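Local coordinates for protein methionine-R-sulfoxide reductase (PDB 3MMH) that reduces the free R-form of methionine sulfoxide to methionine, using a GAF-type fold, at residues A[37-40]-A[41-45]. Sequence-based numbering, arbitrary orientation.
Sequences ANTA and AVLKE
Thr39 and Leu43 lie one turn apart on the same face of a helix, the methyl CG2 of Thr39 reaching along it to CD1 of Leu43 at 4.2 Å. The chi1 of Leu43, -67°, sets its CG anti to the carbonyl carbon and beside its own N, which brings CG back to 3.5 Å from the carbonyl O of Thr39. That same oxygen accepts the N-H of Leu43 in a nearly straight bond (171°). OG1 of Thr39 turns to the preceding turn and bonds to Asn35 O, leaving the methyl for the apolar side. Val42 leans on the turn before it in a similar way: CG2, beside the backbone N, rests 3.4 Å from the O of Asn38, the acceptor of the Val42 N-H. Ala41 N to Ala37 O and Lys44 N to Ala40 O continue the i to i+4 ladder of helix 32-47, which belongs to the GAF domain and packs beside the helices 11-27 and 143-165. Thr39 and Val42 both meet Ile22 of the former, while Thr39 and Leu43 share Leu152 of the latter. On another face, ND2 of Asn38 hydrogen-bonds to O of Ala74 of the second subunit, and Ala41 packs on Gly71 of that subunit. CB of Lys44 sits 3.3 Å from Ala40 O; the rest of the chain then curls off the helix so that NZ hydrogen-bonds to Trp49 O.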
loop_
_atom_site.group_PDB
_atom_site.type_symbol
_atom_site.label_atom_id
_atom_site.label_comp_id
_atom_site.label_asym_id
_atom_site.label_seq_id
_atom_site.Cartn_x
_atom_site.Cartn_y
_atom_site.Cartn_z
ATOM N N ALA A 37 -5.372 2.212 -0.918
ATOM C CA ALA A 37 -4.117 1.962 -1.620
ATOM C C ALA A 37 -3.907 2.960 -2.722
ATOM O O ALA A 37 -2.814 3.568 -2.885
ATOM C CB ALA A 37 -4.057 0.520 -2.108
ATOM N N ASN A 38 -4.927 3.224 -3.543
ATOM C CA ASN A 38 -4.759 4.204 -4.620
ATOM C C ASN A 38 -4.653 5.645 -4.033
ATOM O O ASN A 38 -3.927 6.463 -4.607
ATOM C CB ASN A 38 -5.888 4.146 -5.670
ATOM C CG ASN A 38 -5.559 3.203 -6.807
ATOM O OD1 ASN A 38 -4.293 2.934 -6.965
ATOM N ND2 ASN A 38 -6.498 2.655 -7.464
ATOM N N THR A 39 -5.329 5.945 -2.941
ATOM C CA THR A 39 -5.182 7.269 -2.346
ATOM C C THR A 39 -3.754 7.518 -1.860
ATOM O O THR A 39 -3.167 8.554 -2.111
ATOM C CB THR A 39 -6.185 7.458 -1.165
ATOM O OG1 THR A 39 -7.532 7.365 -1.710
ATOM C CG2 THR A 39 -6.059 8.799 -0.519
ATOM N N ALA A 40 -3.158 6.504 -1.185
ATOM C CA ALA A 40 -1.783 6.611 -0.782
ATOM C C ALA A 40 -0.905 6.832 -1.959
ATOM O O ALA A 40 0.075 7.610 -1.951
ATOM C CB ALA A 40 -1.334 5.418 0.056
ATOM N N ALA A 41 -1.141 6.096 -3.060
ATOM C CA ALA A 41 -0.342 6.264 -4.251
ATOM C C ALA A 41 -0.398 7.630 -4.840
ATOM O O ALA A 41 0.623 8.175 -5.327
ATOM C CB ALA A 41 -0.793 5.229 -5.327
ATOM N N VAL A 42 -1.594 8.221 -4.907
ATOM C CA VAL A 42 -1.741 9.578 -5.458
ATOM C C VAL A 42 -0.998 10.607 -4.584
ATOM O O VAL A 42 -0.253 11.453 -5.096
ATOM C CB VAL A 42 -3.172 9.975 -5.685
ATOM C CG1 VAL A 42 -3.247 11.411 -6.190
ATOM C CG2 VAL A 42 -3.837 9.088 -6.694
ATOM N N LEU A 43 -1.190 10.477 -3.266
ATOM C CA LEU A 43 -0.502 11.415 -2.378
ATOM C C LEU A 43 1.015 11.286 -2.451
ATOM O O LEU A 43 1.743 12.275 -2.477
ATOM C CB LEU A 43 -0.996 11.247 -0.963
ATOM C CG LEU A 43 -2.445 11.646 -0.684
ATOM C CD1 LEU A 43 -2.836 11.188 0.729
ATOM C CD2 LEU A 43 -2.665 13.144 -0.868
ATOM N N LYS A 44 1.501 10.024 -2.501
ATOM C CA LYS A 44 2.943 9.822 -2.598
ATOM C C LYS A 44 3.510 10.405 -3.858
ATOM O O LYS A 44 4.555 11.073 -3.865
ATOM C CB LYS A 44 3.259 8.339 -2.531
ATOM C CG LYS A 44 4.732 7.984 -2.396
ATOM C CD LYS A 44 5.323 8.232 -0.954
ATOM C CE LYS A 44 6.667 7.645 -0.704
ATOM N NZ LYS A 44 7.767 8.468 -1.047
ATOM N N GLU A 45 2.849 10.188 -5.000
ATOM C CA GLU A 45 3.322 10.684 -6.293
ATOM C C GLU A 45 3.272 12.242 -6.287
ATOM O O GLU A 45 4.211 12.902 -6.744
ATOM C CB GLU A 45 2.522 10.117 -7.485
ATOM C CG GLU A 45 3.061 10.563 -8.759
ATOM C CD GLU A 45 2.523 9.939 -10.012
ATOM O OE1 GLU A 45 1.577 9.198 -9.954
ATOM O OE2 GLU A 45 3.064 10.213 -11.110
#